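Local coordinates for protein lactate racemase (Thermoanaerobacterium thermosaccharolyticum, PDB 2YJG) that interconverts the D- and L-isomers of lactate, working as a homodimer with a nickel pincer cofactor derived from nicotinic acid mononucleotide, at residues A[98-103]-A[127-132]; A[67-72]-A[163-168]. All blocks are in the same frame, centred on the assembly; numbering follows the deposited sequence.

Interaction 1. Residues A[98-103]-A[127-132]. With MG (magnesium ion), chain C.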
ATOM      1  N   ASN A  98     -11.068 -16.068  -5.870  1.00 17.91           N
ATOM      2  CA  ASN A  98      -9.963 -15.645  -5.071  1.00 18.05           C
ATOM      3  C   ASN A  98      -8.753 -15.549  -5.961  1.00 16.14           C
ATOM      4  O   ASN A  98      -8.356 -16.544  -6.613  1.00 16.80           O
ATOM      5  CB  ASN A  98      -9.684 -16.616  -3.962  1.00 18.56           C
ATOM      6  CG  ASN A  98     -10.809 -16.727  -3.026  1.00 24.05           C
ATOM      7  OD1 ASN A  98     -11.396 -17.807  -2.884  1.00 29.96           O
ATOM      8  ND2 ASN A  98     -11.191 -15.600  -2.428  1.00 21.79           N
ATOM      9  N   VAL A  99      -8.129 -14.388  -5.936  1.00 16.11           N
ATOM     10  CA  VAL A  99      -6.967 -14.142  -6.786  1.00 15.34           C
ATOM     11  C   VAL A  99      -5.868 -13.517  -5.954  1.00 16.22           C
ATOM     12  O   VAL A  99      -6.042 -12.418  -5.448  1.00 17.77           O
ATOM     13  CB  VAL A  99      -7.263 -13.242  -7.961  1.00 14.42           C
ATOM     14  CG1 VAL A  99      -5.994 -13.129  -8.926  1.00 16.66           C
ATOM     15  CG2 VAL A  99      -8.374 -13.745  -8.732  1.00 16.23           C
ATOM     16  N   LYS A 100      -4.747 -14.213  -5.824  1.00 16.09           N
ATOM     17  CA  LYS A 100      -3.565 -13.724  -5.150  1.00 17.27           C
ATOM     18  C   LYS A 100      -2.516 -13.286  -6.161  1.00 16.50           C
ATOM     19  O   LYS A 100      -2.282 -13.973  -7.136  1.00 18.93           O
ATOM     20  CB  LYS A 100      -2.979 -14.785  -4.217  1.00 17.79           C
ATOM     21  CG  LYS A 100      -3.677 -14.758  -2.875  1.00 21.41           C
ATOM     22  CD  LYS A 100      -3.110 -15.639  -1.864  1.00 24.79           C
ATOM     23  CE  LYS A 100      -4.201 -15.937  -0.818  1.00 26.19           C
ATOM     24  NZ  LYS A 100      -3.542 -16.454   0.367  1.00 30.51           N
ATOM     25  N   ILE A 101      -1.884 -12.152  -5.929  1.00 15.43           N
ATOM     26  CA  ILE A 101      -0.884 -11.659  -6.846  1.00 13.96           C
ATOM     27  C   ILE A 101       0.426 -11.843  -6.121  1.00 15.13           C
ATOM     28  O   ILE A 101       0.671 -11.197  -5.126  1.00 16.07           O
ATOM     29  CB  ILE A 101      -1.195 -10.198  -7.257  1.00 14.37           C
ATOM     30  CG1 ILE A 101      -2.566 -10.140  -7.951  1.00 13.17           C
ATOM     31  CG2 ILE A 101      -0.192  -9.671  -8.227  1.00 14.30           C
ATOM     32  CD1 ILE A 101      -3.151  -8.747  -8.069  1.00 17.41           C
ATOM     33  N   LEU A 102       1.262 -12.703  -6.655  1.00 15.29           N
ATOM     34  CA  LEU A 102       2.531 -13.095  -6.036  1.00 14.72           C
ATOM     35  C   LEU A 102       3.635 -12.383  -6.782  1.00 14.70           C
ATOM     36  O   LEU A 102       3.791 -12.607  -7.978  1.00 13.92           O
ATOM     37  CB  LEU A 102       2.720 -14.602  -6.215  1.00 15.47           C
ATOM     38  CG  LEU A 102       4.000 -15.253  -5.648  1.00 15.99           C
ATOM     39  CD1 LEU A 102       4.325 -14.836  -4.157  1.00 14.86           C
ATOM     40  CD2 LEU A 102       3.932 -16.722  -5.849  1.00 13.86           C
ATOM     41  N   ILE A 103       4.414 -11.557  -6.077  1.00 15.06           N
ATOM     42  CA  ILE A 103       5.490 -10.750  -6.688  1.00 15.43           C
ATOM     43  C   ILE A 103       6.758 -11.614  -6.771  1.00 15.90           C
ATOM     44  O   ILE A 103       7.245 -12.096  -5.742  1.00 16.85           O
ATOM     45  CB  ILE A 103       5.789  -9.493  -5.862  1.00 15.65           C
ATOM     46  CG1 ILE A 103       4.544  -8.643  -5.669  1.00 17.71           C
ATOM     47  CG2 ILE A 103       6.922  -8.648  -6.484  1.00 15.67           C
ATOM     48  CD1 ILE A 103       4.001  -8.105  -6.927  1.00 22.08           C
ATOM     49  N   ASN A 127      -6.832  -3.046  -2.698  1.00 15.35           N
ATOM     50  CA  ASN A 127      -8.052  -3.730  -3.060  1.00 15.39           C
ATOM     51  C   ASN A 127      -7.837  -5.233  -3.395  1.00 16.03           C
ATOM     52  O   ASN A 127      -8.766  -6.061  -3.289  1.00 15.11           O
ATOM     53  CB  ASN A 127      -8.731  -3.121  -4.283  1.00 14.12           C
ATOM     54  CG  ASN A 127      -9.338  -1.718  -4.087  1.00 13.92           C
ATOM     55  OD1 ASN A 127      -9.445  -1.121  -2.983  1.00 15.80           O
ATOM     56  ND2 ASN A 127      -9.685  -1.158  -5.201  1.00 10.22           N
ATOM     57  N   GLU A 128      -6.649  -5.574  -3.889  1.00 13.69           N
ATOM     58  CA  GLU A 128      -6.314  -6.947  -4.201  1.00 13.97           C
ATOM     59  C   GLU A 128      -5.327  -7.520  -3.195  1.00 15.42           C
ATOM     60  O   GLU A 128      -4.715  -6.783  -2.416  1.00 16.75           O
ATOM     61  CB  GLU A 128      -5.739  -7.068  -5.610  1.00 13.44           C
ATOM     62  CG  GLU A 128      -6.726  -6.584  -6.684  1.00 14.07           C
ATOM     63  CD  GLU A 128      -7.999  -7.346  -6.865  1.00 15.09           C
ATOM     64  OE1 GLU A 128      -8.148  -8.480  -6.393  1.00 22.16           O
ATOM     65  OE2 GLU A 128      -8.923  -6.764  -7.497  1.00 18.67           O
ATOM     66  N   GLN A 129      -5.164  -8.837  -3.261  1.00 15.26           N
ATOM     67  CA  GLN A 129      -4.256  -9.611  -2.415  1.00 15.63           C
ATOM     68  C   GLN A 129      -2.869  -9.793  -3.010  1.00 15.86           C
ATOM     69  O   GLN A 129      -2.680 -10.656  -3.860  1.00 16.78           O
ATOM     70  CB  GLN A 129      -4.842 -11.015  -2.151  1.00 14.94           C
ATOM     71  CG  GLN A 129      -6.166 -10.998  -1.351  1.00 17.43           C
ATOM     72  CD  GLN A 129      -6.632 -12.369  -0.972  1.00 22.60           C
ATOM     73  OE1 GLN A 129      -7.240 -13.075  -1.778  1.00 23.56           O
ATOM     74  NE2 GLN A 129      -6.328 -12.786   0.256  1.00 25.66           N
ATOM     75  N   PHE A 130      -1.921  -8.999  -2.552  1.00 15.65           N
ATOM     76  CA  PHE A 130      -0.540  -9.062  -2.967  1.00 16.35           C
ATOM     77  C   PHE A 130       0.268  -9.776  -1.904  1.00 16.75           C
ATOM     78  O   PHE A 130       0.091  -9.520  -0.737  1.00 16.60           O
ATOM     79  CB  PHE A 130       0.056  -7.644  -3.141  1.00 16.38           C
ATOM     80  CG  PHE A 130      -0.302  -7.011  -4.437  1.00 17.90           C
ATOM     81  CD1 PHE A 130      -1.497  -6.295  -4.576  1.00 14.57           C
ATOM     82  CD2 PHE A 130       0.546  -7.114  -5.532  1.00 17.13           C
ATOM     83  CE1 PHE A 130      -1.844  -5.730  -5.807  1.00 17.41           C
ATOM     84  CE2 PHE A 130       0.211  -6.553  -6.743  1.00 18.99           C
ATOM     85  CZ  PHE A 130      -0.975  -5.847  -6.889  1.00 16.66           C
ATOM     86  N   VAL A 131       1.161 -10.633  -2.344  1.00 18.10           N
ATOM     87  CA  VAL A 131       2.050 -11.380  -1.498  1.00 18.93           C
ATOM     88  C   VAL A 131       3.429 -11.271  -2.124  1.00 18.82           C
ATOM     89  O   VAL A 131       3.562 -11.358  -3.345  1.00 18.50           O
ATOM     90  CB  VAL A 131       1.582 -12.852  -1.469  1.00 20.27           C
ATOM     91  CG1 VAL A 131       2.496 -13.742  -0.629  1.00 20.89           C
ATOM     92  CG2 VAL A 131       0.125 -12.947  -0.963  1.00 22.27           C
ATOM     93  N   VAL A 132       4.466 -11.131  -1.289  1.00 18.89           N
ATOM     94  CA  VAL A 132       5.827 -10.926  -1.778  1.00 19.44           C
ATOM     95  C   VAL A 132       6.621 -12.234  -1.621  1.00 20.21           C
ATOM     96  O   VAL A 132       6.622 -12.852  -0.542  1.00 21.11           O
ATOM     97  CB  VAL A 132       6.524  -9.727  -1.054  1.00 20.57           C
ATOM     98  CG1 VAL A 132       7.901  -9.559  -1.524  1.00 16.89           C
ATOM     99  CG2 VAL A 132       5.744  -8.409  -1.243  1.00 21.06           C
TER
HETATM  100 MG    MG C1427      -4.329  -5.645  -0.446  1.00 15.50          MG
HETATM  101  O   HOH W   1      -7.263 -10.351  -4.788  1.00 18.36           O
HETATM  102  O   HOH W   2      -9.062 -12.060  -4.089  1.00 26.33           O

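Interaction 2. Residues A[67-72]-A[163-168]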
ATOM      1  N   VAL A  67      -3.595 -17.779  -8.586  1.00 15.13           N
ATOM      2  CA  VAL A  67      -2.399 -17.005  -8.272  1.00 16.10           C
ATOM      3  C   VAL A  67      -1.929 -16.417  -9.611  1.00 14.77           C
ATOM      4  O   VAL A  67      -1.835 -17.140 -10.597  1.00 14.42           O
ATOM      5  CB  VAL A  67      -1.278 -17.851  -7.593  1.00 16.30           C
ATOM      6  CG1 VAL A  67       0.064 -17.050  -7.499  1.00 17.13           C
ATOM      7  CG2 VAL A  67      -1.777 -18.401  -6.174  1.00 16.50           C
ATOM      8  N   ILE A  68      -1.732 -15.105  -9.643  1.00 13.69           N
ATOM      9  CA  ILE A  68      -1.037 -14.456 -10.760  1.00 13.59           C
ATOM     10  C   ILE A  68       0.356 -14.043 -10.292  1.00 13.77           C
ATOM     11  O   ILE A  68       0.465 -13.248  -9.332  1.00 14.68           O
ATOM     12  CB  ILE A  68      -1.673 -13.171 -11.163  1.00 12.80           C
ATOM     13  CG1 ILE A  68      -3.166 -13.361 -11.514  1.00 14.94           C
ATOM     14  CG2 ILE A  68      -0.940 -12.523 -12.370  1.00 15.76           C
ATOM     15  CD1 ILE A  68      -3.926 -12.023 -11.689  1.00 15.81           C
ATOM     16  N   ILE A  69       1.385 -14.499 -11.009  1.00 12.67           N
ATOM     17  CA  ILE A  69       2.752 -14.102 -10.691  1.00 13.60           C
ATOM     18  C   ILE A  69       3.025 -12.832 -11.481  1.00 14.37           C
ATOM     19  O   ILE A  69       2.702 -12.759 -12.689  1.00 13.24           O
ATOM     20  CB  ILE A  69       3.800 -15.142 -11.051  1.00 12.85           C
ATOM     21  CG1 ILE A  69       3.559 -16.469 -10.291  1.00 13.01           C
ATOM     22  CG2 ILE A  69       5.179 -14.607 -10.650  1.00 13.44           C
ATOM     23  CD1 ILE A  69       4.452 -17.661 -10.744  1.00 14.04           C
ATOM     24  N   THR A  70       3.555 -11.813 -10.795  1.00 14.34           N
ATOM     25  CA  THR A  70       3.933 -10.575 -11.420  1.00 15.84           C
ATOM     26  C   THR A  70       5.379 -10.270 -11.095  1.00 16.32           C
ATOM     27  O   THR A  70       5.950 -10.819 -10.132  1.00 16.58           O
ATOM     28  CB  THR A  70       3.025  -9.421 -10.962  1.00 16.21           C
ATOM     29  OG1 THR A  70       3.158  -8.291 -11.856  1.00 18.41           O
ATOM     30  CG2 THR A  70       3.375  -8.972  -9.568  1.00 18.09           C
ATOM     31  N   SER A  71       5.973  -9.385 -11.890  1.00 17.36           N
ATOM     32  CA  SER A  71       7.330  -8.953 -11.678  1.00 19.71           C
ATOM     33  C   SER A  71       7.501  -7.917 -10.555  1.00 20.02           C
ATOM     34  O   SER A  71       6.582  -7.252 -10.107  1.00 19.15           O
ATOM     35  CB  SER A  71       7.946  -8.428 -12.968  1.00 20.49           C
ATOM     36  OG  SER A  71       8.090  -9.471 -13.930  1.00 26.03           O
ATOM     37  N   ASP A  72       8.730  -7.753 -10.124  1.00 22.93           N
ATOM     38  CA  ASP A  72       8.999  -6.879  -9.011  1.00 25.21           C
ATOM     39  C   ASP A  72       9.260  -5.437  -9.392  1.00 27.71           C
ATOM     40  O   ASP A  72       9.271  -5.116 -10.539  1.00 26.89           O
ATOM     41  CB  ASP A  72      10.034  -7.453  -8.034  1.00 26.39           C
ATOM     42  CG  ASP A  72      11.489  -7.414  -8.537  1.00 29.00           C
ATOM     43  OD1 ASP A  72      11.787  -6.913  -9.592  1.00 29.44           O
ATOM     44  OD2 ASP A  72      12.335  -7.919  -7.823  1.00 29.79           O
ATOM     45  N   ASP A 163      -5.078 -23.498  -7.569  1.00 24.11           N
ATOM     46  CA  ASP A 163      -5.957 -24.152  -8.564  1.00 25.28           C
ATOM     47  C   ASP A 163      -5.610 -23.805  -9.975  1.00 23.71           C
ATOM     48  O   ASP A 163      -5.744 -24.617 -10.912  1.00 23.76           O
ATOM     49  CB  ASP A 163      -7.374 -23.588  -8.404  1.00 26.76           C
ATOM     50  CG  ASP A 163      -8.212 -24.430  -7.597  1.00 31.58           C
ATOM     51  OD1 ASP A 163      -7.679 -25.452  -7.067  1.00 42.49           O
ATOM     52  OD2 ASP A 163      -9.407 -24.091  -7.480  1.00 36.04           O
ATOM     53  N   LEU A 164      -5.215 -22.553 -10.161  1.00 20.98           N
ATOM     54  CA  LEU A 164      -4.731 -22.115 -11.449  1.00 19.37           C
ATOM     55  C   LEU A 164      -3.585 -21.181 -11.176  1.00 18.84           C
ATOM     56  O   LEU A 164      -3.683 -20.268 -10.316  1.00 19.09           O
ATOM     57  CB  LEU A 164      -5.836 -21.429 -12.220  1.00 19.73           C
ATOM     58  CG  LEU A 164      -5.540 -20.891 -13.604  1.00 19.80           C
ATOM     59  CD1 LEU A 164      -5.358 -22.043 -14.555  1.00 19.62           C
ATOM     60  CD2 LEU A 164      -6.621 -19.861 -14.076  1.00 21.71           C
ATOM     61  N   LEU A 165      -2.472 -21.418 -11.854  1.00 18.10           N
ATOM     62  CA  LEU A 165      -1.334 -20.546 -11.789  1.00 17.13           C
ATOM     63  C   LEU A 165      -1.115 -19.839 -13.111  1.00 17.59           C
ATOM     64  O   LEU A 165      -1.004 -20.482 -14.168  1.00 18.31           O
ATOM     65  CB  LEU A 165      -0.096 -21.343 -11.416  1.00 15.86           C
ATOM     66  CG  LEU A 165       1.203 -20.543 -11.175  1.00 17.13           C
ATOM     67  CD1 LEU A 165       1.047 -19.469  -9.995  1.00 16.31           C
ATOM     68  CD2 LEU A 165       2.378 -21.455 -10.929  1.00 18.93           C
ATOM     69  N   VAL A 166      -1.023 -18.509 -13.021  1.00 16.97           N
ATOM     70  CA  VAL A 166      -0.878 -17.616 -14.148  1.00 16.42           C
ATOM     71  C   VAL A 166       0.377 -16.744 -13.923  1.00 15.10           C
ATOM     72  O   VAL A 166       0.756 -16.488 -12.776  1.00 14.98           O
ATOM     73  CB  VAL A 166      -2.155 -16.712 -14.252  1.00 18.24           C
ATOM     74  CG1 VAL A 166      -1.991 -15.635 -15.242  1.00 23.28           C
ATOM     75  CG2 VAL A 166      -3.325 -17.541 -14.650  1.00 20.91           C
ATOM     76  N   ALA A 167       0.934 -16.191 -14.988  1.00 13.46           N
ATOM     77  CA  ALA A 167       2.015 -15.172 -14.825  1.00 14.26           C
ATOM     78  C   ALA A 167       1.928 -14.093 -15.869  1.00 14.33           C
ATOM     79  O   ALA A 167       1.482 -14.348 -17.009  1.00 14.29           O
ATOM     80  CB  ALA A 167       3.371 -15.817 -14.946  1.00 13.89           C
ATOM     81  N   GLU A 168       2.395 -12.903 -15.491  1.00 14.23           N
ATOM     82  CA  GLU A 168       2.600 -11.859 -16.426  1.00 14.85           C
ATOM     83  C   GLU A 168       4.072 -11.488 -16.441  1.00 14.70           C
ATOM     84  O   GLU A 168       4.857 -11.862 -15.558  1.00 16.50           O
ATOM     85  CB  GLU A 168       1.733 -10.654 -16.155  1.00 15.16           C
ATOM     86  CG  GLU A 168       2.017  -9.902 -14.866  1.00 17.52           C
ATOM     87  CD  GLU A 168       1.547  -8.444 -14.901  1.00 22.68           C
ATOM     88  OE1 GLU A 168       0.874  -8.053 -15.884  1.00 25.52           O
ATOM     89  OE2 GLU A 168       1.862  -7.682 -13.945  1.00 20.90           O
TER
HETATM   90  O   HOH W   3       6.558 -12.346 -13.493  1.00 15.89           O

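Interaction 1. Residues A[98-103]-A[127-132]
Ile101 lies alongside Phe130 on one face of a parallel strand pair, where the contact is tightest. Ile101 CB sits over the ring face, 4.1 Å from the centroid of Phe130 and offset toward the rim, a CH-pi contact. Ile101 CG2 comes within 3.5 Å of Phe130 CE2. A chi2 of 164° extends the Ile101 chain and brings CD1 to Phe130 CZ and Glu128 CB. Ile103 CD1 meets the ring edge in plane, 3.9 Å from Phe130 CD2, but its position is doubtful, being too close to Thr70 CG2. Phe120 and Met116 of helix 113-120 cover the ring further. An alanine in place of Phe130 would take away the ring that CB, CG2 and CD1 of Ile101 pack on and would probably open a gap beside them. Beneath these side chains, Ile101 N donates to Gln129 O at 2.7 Å, Val131 N to Ile101 O, and Ile103 N to Val131 O.

The other face is looser. Leu102 CD1 and Val131 CG1 are 4.1 Å apart, and CG and CE of Lys100 run past CB and NE2 of Gln129 at about 4.0 Å; NE2 is hydrogen-bonded to Asn127 O of the second subunit. At the start of the pair water takes over: one molecule accepts from Gln129 N, another links Val99 N to Gln129 OE1. Glu128 OE2 forms a salt bridge with Arg91, and Glu128 O binds magnesium at 2.3 Å. Glu128 O and Val125 O of the second subunit bind the same ion, so the chemistry implies one apolar face backed by a looser, partly polar one, with a hydrated, metal-bound end at the dimer interface.

Interaction 2. Residues A[67-72]-A[163-168]
Thr70 and Glu168 supply the side-chain hydrogen bond between these two parallel strands. Thr70 OG1 donates to Glu168 OE2 over 2.5 Å, using the anti lone pair of the carboxylate. OG1 stands anti to the Thr70 backbone N (chi1 -164°), and the two side chains run side by side. Ser79 OG also binds Glu168 OE2, and Thr82 OG1 takes OE1, which would hold the buried carboxylate in a fixed orientation.

The backbone bonds form an unbroken parallel ladder: Val67 N to Leu164 O, Val166 N to Val67 O, Ile69 N to Val166 O at 2.7 Å, and Glu168 N to Ile69 O.

Apolar contacts gather on the face of Val67, Ile69, Leu165 and Ala167. Leu165 CD1 reaches Val67 CG1 at 3.6 Å and Ile69 CG1 at 3.9 Å, and Ile69 CB meets Ala167 CB at 4.0 Å. Ile68 and Val166 touch more lightly on the reverse face.

A water donates to Glu168 O at 2.7 Å and lies near Ser71 OG. Just beyond, Asp72, which probably helps bind the nickel cofactor, hydrogen-bonds His108, a probable proton donor/acceptor. Placing such residues just past the C-terminal ends of parallel strands is typical of alpha/beta enzyme sites.

Following the chain from the N terminus, strand 66-71 is the first of the four strands to appear; the chain then passes through helix 79-91 and returns as strand 99-104 beside it. Helices 113-120 and 122-127 then lead into strand 129-132, where interaction 1 closes a loop of 23 residues. Only at strand 164-170 does interaction 2 close its own loop of 90 residues, so interaction 1 is nested inside it. Strands 66-71 and 99-104 are neighbours, joined by probable hydrogen bonds from Ile68 N to Lys100 O and from Leu102 N to Ile68 O. Together the contacts tie four adjacent strands of one mixed sheet, from outermost strand 129-132 at the dimer interface inward to 164-170.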